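Local coordinates for protein muramidase (PDB 6ZM8) that probably hydrolyses the glycan strands of bacterial peptidoglycan as a fungal lysozyme of glycoside hydrolase family 25, at residues P91-C105 and R130-C144. Numbering follows the deposited sequence. Where two conformers were deposited one is given.
Sequences PGALDIEYNPNGATC and RWPVIYTTTDWWTQC
Strands 93-95 and 133-136 run parallel, 23° apart in direction, and a ladder of four backbone hydrogen bonds joins them from Gly92 O, which accepts from Val133 N, to Ile96 N, which gives to Tyr135 O. They are neighbouring strands of the TIM-like barrel of this family, the two ends of a beta-alpha-beta unit whose connection is helix 110-128; Leu94 faces that helix, while Ala93, Asp95 and Tyr135 lie on the other side of the sheet. There Asp95 and Tyr135 point the same way, and the Asp95 OD1 atom sits 3.2 Å from Tyr135 CD1. Asp95 and Glu97 form an Asp-x-Glu pair consistent with the active-site acids of GH25 enzymes. In the Glu97 conformer given, a water donates to both Glu97 OE2 and Tyr135 OH; Tyr135 OH is also hydrogen-bonded to Gln180.

Beyond the strands, Trp140 fills the space under the 96-98 backbone. Its chi1 of -175° swings the indole away from its own backbone N, and the ring reaches back from helix 138-145: Ile96 O and Glu97 CA lie over one face, Cys144 SG over the opposite one, and Ile96 CG1 packs 3.5 Å from Trp140 CH2. A leucine here would probably leave Thr104 O without its indole donor and open a gap beneath Ile96 and Glu97. The edge of Trp140 also meets the face of Tyr98 in a T-shaped pair, planes at 80°. Tyr98 OH donates to Asp139 OD2 on its syn side at 2.6 Å, and Thr137 OG1, which caps the helix by accepting from Trp140 N, lies 2.8 Å from the same Tyr98 OH. The disulfide Cys105-Cys144 ties the loop to the helix. Beside it, Thr104 O takes Trp140 NE1 at 3.0 Å and Asn99 N from opposite faces of its carbonyl plane.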
# COMPACT_ATOMS: atom_id res chain seq x y z
N PRO A 91 7.72 -2.75 -3.17
CA PRO A 91 7.20 -3.76 -2.25
C PRO A 91 5.68 -3.60 -2.15
O PRO A 91 5.15 -2.50 -2.18
CB PRO A 91 7.90 -3.43 -0.93
CG PRO A 91 8.16 -1.92 -1.04
CD PRO A 91 8.52 -1.70 -2.48
N GLY A 92 4.99 -4.73 -2.00
CA GLY A 92 3.55 -4.68 -1.84
C GLY A 92 3.17 -3.89 -0.59
O GLY A 92 3.92 -3.84 0.40
N ALA A 93 1.96 -3.32 -0.63
CA ALA A 93 1.43 -2.56 0.48
C ALA A 93 0.25 -3.27 1.12
O ALA A 93 -0.66 -3.79 0.45
CB ALA A 93 0.99 -1.17 0.03
N LEU A 94 0.25 -3.24 2.46
CA LEU A 94 -0.85 -3.70 3.29
C LEU A 94 -1.75 -2.48 3.57
O LEU A 94 -1.33 -1.57 4.29
CB LEU A 94 -0.32 -4.27 4.60
CG LEU A 94 -1.39 -4.70 5.59
CD1 LEU A 94 -2.24 -5.86 5.04
CD2 LEU A 94 -0.76 -5.09 6.91
N ASP A 95 -2.97 -2.50 3.02
CA ASP A 95 -3.96 -1.44 3.27
C ASP A 95 -4.79 -1.90 4.46
O ASP A 95 -5.67 -2.78 4.34
CB ASP A 95 -4.78 -1.26 1.99
CG ASP A 95 -5.94 -0.33 2.10
OD1 ASP A 95 -6.19 0.19 3.21
OD2 ASP A 95 -6.61 -0.12 1.07
N ILE A 96 -4.45 -1.34 5.62
CA ILE A 96 -4.99 -1.75 6.91
C ILE A 96 -5.70 -0.53 7.53
O ILE A 96 -5.04 0.43 7.98
CB ILE A 96 -3.92 -2.43 7.80
CG1 ILE A 96 -4.46 -2.81 9.16
CG2 ILE A 96 -2.65 -1.60 7.97
CD1 ILE A 96 -5.55 -3.85 9.16
N GLU A 97 -7.02 -0.53 7.44
CA GLU A 97 -7.81 0.65 7.70
C GLU A 97 -9.22 0.24 8.13
O GLU A 97 -9.54 -0.93 8.30
CB GLU A 97 -7.87 1.55 6.45
CG GLU A 97 -8.62 0.88 5.30
CD GLU A 97 -8.83 1.85 4.14
OE1 GLU A 97 -9.86 2.57 4.16
OE2 GLU A 97 -8.04 1.87 3.21
N TYR A 98 -10.08 1.25 8.24
CA TYR A 98 -11.45 1.11 8.76
C TYR A 98 -12.16 -0.07 8.09
O TYR A 98 -12.26 -0.18 6.87
CB TYR A 98 -12.27 2.38 8.45
CG TYR A 98 -11.52 3.67 8.73
CD1 TYR A 98 -11.54 4.27 9.99
CD2 TYR A 98 -10.76 4.27 7.73
CE1 TYR A 98 -10.80 5.42 10.23
CE2 TYR A 98 -10.04 5.41 7.96
CZ TYR A 98 -10.05 5.99 9.21
OH TYR A 98 -9.30 7.13 9.36
N ASN A 99 -12.77 -0.90 8.94
CA ASN A 99 -13.64 -1.96 8.42
C ASN A 99 -14.74 -1.37 7.53
O ASN A 99 -15.50 -0.52 7.99
CB ASN A 99 -14.25 -2.65 9.63
CG ASN A 99 -15.11 -3.85 9.30
OD1 ASN A 99 -15.29 -4.23 8.13
ND2 ASN A 99 -15.63 -4.45 10.36
N PRO A 100 -14.82 -1.84 6.26
CA PRO A 100 -15.70 -1.24 5.34
C PRO A 100 -17.11 -2.03 5.67
O PRO A 100 -17.90 -1.37 5.26
CB PRO A 100 -15.33 -1.68 3.92
CG PRO A 100 -14.43 -2.88 4.13
CD PRO A 100 -13.90 -2.71 5.53
N ASN A 101 -17.33 -3.00 6.55
CA ASN A 101 -18.57 -3.78 6.59
C ASN A 101 -19.10 -3.77 8.04
O ASN A 101 -19.99 -4.55 8.33
CB ASN A 101 -18.39 -5.31 6.16
CG ASN A 101 -17.73 -5.16 4.71
OD1 ASN A 101 -18.23 -4.30 3.84
ND2 ASN A 101 -16.75 -6.08 4.39
N GLY A 102 -18.53 -2.90 8.95
CA GLY A 102 -18.83 -3.04 10.35
C GLY A 102 -17.89 -2.23 11.21
O GLY A 102 -17.29 -1.27 10.76
N ALA A 103 -17.77 -2.65 12.44
CA ALA A 103 -16.99 -1.89 13.44
C ALA A 103 -15.52 -1.75 13.00
O ALA A 103 -14.90 -2.70 12.58
CB ALA A 103 -16.99 -2.51 14.72
N THR A 104 -15.02 -0.55 13.21
CA THR A 104 -13.79 -0.10 12.60
C THR A 104 -12.57 -1.01 12.85
O THR A 104 -11.79 -1.18 11.94
CB THR A 104 -13.52 1.37 12.94
OG1 THR A 104 -12.38 1.80 12.19
CG2 THR A 104 -13.30 1.64 14.38
N CYS A 105 -12.44 -1.55 14.06
CA CYS A 105 -11.29 -2.40 14.42
C CYS A 105 -11.57 -3.91 14.22
O CYS A 105 -10.76 -4.73 14.66
CB CYS A 105 -10.80 -2.14 15.83
SG CYS A 105 -10.34 -0.40 16.16
N ARG A 130 10.80 -8.95 0.91
CA ARG A 130 10.57 -7.55 1.20
C ARG A 130 9.63 -7.37 2.39
O ARG A 130 8.62 -8.07 2.53
CB ARG A 130 9.88 -6.86 0.02
CG ARG A 130 10.73 -6.85 -1.26
CD ARG A 130 12.09 -6.17 -1.03
NE ARG A 130 11.97 -4.83 -0.48
CZ ARG A 130 11.85 -3.70 -1.19
NH1 ARG A 130 11.93 -3.75 -2.53
NH2 ARG A 130 11.71 -2.53 -0.58
N TRP A 131 9.95 -6.37 3.22
CA TRP A 131 8.97 -5.88 4.18
C TRP A 131 7.93 -5.06 3.39
O TRP A 131 8.29 -4.23 2.56
CB TRP A 131 9.61 -5.01 5.26
CG TRP A 131 10.61 -5.76 6.07
CD1 TRP A 131 11.97 -5.59 6.05
CD2 TRP A 131 10.37 -6.82 6.99
NE1 TRP A 131 12.57 -6.49 6.89
CE2 TRP A 131 11.62 -7.26 7.48
CE3 TRP A 131 9.23 -7.48 7.42
CZ2 TRP A 131 11.74 -8.32 8.38
CZ3 TRP A 131 9.36 -8.52 8.33
CH2 TRP A 131 10.60 -8.94 8.80
N PRO A 132 6.64 -5.28 3.65
CA PRO A 132 5.62 -4.51 2.93
C PRO A 132 5.57 -3.08 3.44
O PRO A 132 5.92 -2.76 4.58
CB PRO A 132 4.34 -5.27 3.23
CG PRO A 132 4.60 -5.82 4.63
CD PRO A 132 6.07 -6.18 4.65
N VAL A 133 5.05 -2.21 2.56
CA VAL A 133 4.59 -0.90 2.98
C VAL A 133 3.30 -1.06 3.78
O VAL A 133 2.50 -1.97 3.50
CB VAL A 133 4.35 -0.07 1.69
CG1 VAL A 133 3.58 1.22 1.92
CG2 VAL A 133 5.70 0.24 1.03
N ILE A 134 3.09 -0.20 4.78
CA ILE A 134 1.82 -0.16 5.50
C ILE A 134 1.09 1.13 5.12
O ILE A 134 1.63 2.23 5.35
CB ILE A 134 2.03 -0.25 7.02
CG1 ILE A 134 2.48 -1.66 7.38
CG2 ILE A 134 0.76 0.15 7.78
CD1 ILE A 134 2.90 -1.84 8.83
N TYR A 135 -0.12 0.97 4.57
CA TYR A 135 -1.04 2.09 4.31
C TYR A 135 -2.06 2.12 5.44
O TYR A 135 -2.74 1.12 5.70
CB TYR A 135 -1.74 1.90 2.97
CG TYR A 135 -2.87 2.90 2.74
CD1 TYR A 135 -4.15 2.66 3.22
CD2 TYR A 135 -2.66 4.07 2.02
CE1 TYR A 135 -5.18 3.55 3.00
CE2 TYR A 135 -3.69 4.96 1.76
CZ TYR A 135 -4.97 4.70 2.25
OH TYR A 135 -6.04 5.52 2.00
N THR A 136 -2.18 3.28 6.07
CA THR A 136 -3.16 3.44 7.14
C THR A 136 -3.41 4.94 7.34
O THR A 136 -2.91 5.79 6.60
CB THR A 136 -2.66 2.73 8.43
OG1 THR A 136 -3.76 2.56 9.33
CG2 THR A 136 -1.52 3.44 9.12
N THR A 137 -4.20 5.23 8.38
CA THR A 137 -4.39 6.58 8.86
C THR A 137 -3.96 6.63 10.32
O THR A 137 -4.03 5.64 11.05
CB THR A 137 -5.83 7.07 8.73
OG1 THR A 137 -6.62 6.32 9.66
CG2 THR A 137 -6.35 6.92 7.31
N THR A 138 -3.54 7.83 10.78
CA THR A 138 -3.10 7.92 12.16
C THR A 138 -4.24 7.61 13.14
O THR A 138 -4.02 6.95 14.16
CB THR A 138 -2.44 9.27 12.42
OG1 THR A 138 -1.35 9.33 11.53
CG2 THR A 138 -2.00 9.43 13.86
N ASP A 139 -5.42 8.09 12.83
CA ASP A 139 -6.56 7.87 13.73
C ASP A 139 -6.95 6.38 13.77
O ASP A 139 -7.22 5.86 14.87
CB ASP A 139 -7.74 8.79 13.37
CG ASP A 139 -8.14 8.73 11.90
OD1 ASP A 139 -7.31 9.09 11.05
OD2 ASP A 139 -9.30 8.34 11.62
N TRP A 140 -6.99 5.70 12.63
CA TRP A 140 -7.32 4.26 12.68
C TRP A 140 -6.24 3.52 13.46
O TRP A 140 -6.52 2.67 14.30
CB TRP A 140 -7.47 3.68 11.27
CG TRP A 140 -7.93 2.24 11.31
CD1 TRP A 140 -9.21 1.81 11.27
CD2 TRP A 140 -7.11 1.06 11.45
NE1 TRP A 140 -9.28 0.44 11.38
CE2 TRP A 140 -8.01 -0.04 11.51
CE3 TRP A 140 -5.74 0.82 11.58
CZ2 TRP A 140 -7.57 -1.34 11.70
CZ3 TRP A 140 -5.30 -0.48 11.80
CH2 TRP A 140 -6.21 -1.55 11.87
N TRP A 141 -4.98 3.83 13.14
CA TRP A 141 -3.86 3.13 13.76
C TRP A 141 -3.89 3.32 15.27
O TRP A 141 -3.59 2.39 16.05
CB TRP A 141 -2.55 3.66 13.15
CG TRP A 141 -1.36 2.83 13.50
CD1 TRP A 141 -0.40 3.10 14.45
CD2 TRP A 141 -0.98 1.61 12.86
NE1 TRP A 141 0.55 2.11 14.43
CE2 TRP A 141 0.23 1.19 13.48
CE3 TRP A 141 -1.51 0.85 11.81
CZ2 TRP A 141 0.90 0.03 13.10
CZ3 TRP A 141 -0.85 -0.30 11.42
CH2 TRP A 141 0.35 -0.70 12.06
N THR A 142 -4.21 4.52 15.71
CA THR A 142 -4.28 4.79 17.15
C THR A 142 -5.37 3.94 17.81
O THR A 142 -5.13 3.26 18.81
CB THR A 142 -4.48 6.30 17.39
OG1 THR A 142 -3.35 7.01 16.87
CG2 THR A 142 -4.65 6.63 18.84
N GLN A 143 -6.57 3.98 17.24
CA GLN A 143 -7.66 3.25 17.90
C GLN A 143 -7.48 1.75 17.84
O GLN A 143 -7.89 1.02 18.76
CB GLN A 143 -8.94 3.60 17.17
CG GLN A 143 -9.29 5.03 17.38
CD GLN A 143 -10.60 5.40 16.74
OE1 GLN A 143 -11.54 4.66 16.64
NE2 GLN A 143 -10.86 6.69 16.53
N CYS A 144 -6.99 1.25 16.71
CA CYS A 144 -7.06 -0.19 16.47
C CYS A 144 -5.77 -0.95 16.79
O CYS A 144 -5.83 -2.17 16.95
CB CYS A 144 -7.48 -0.51 15.05
SG CYS A 144 -9.14 0.13 14.62
O HOH W 1 -8.26 3.96 1.29
O HOH W 2 -10.47 3.14 13.81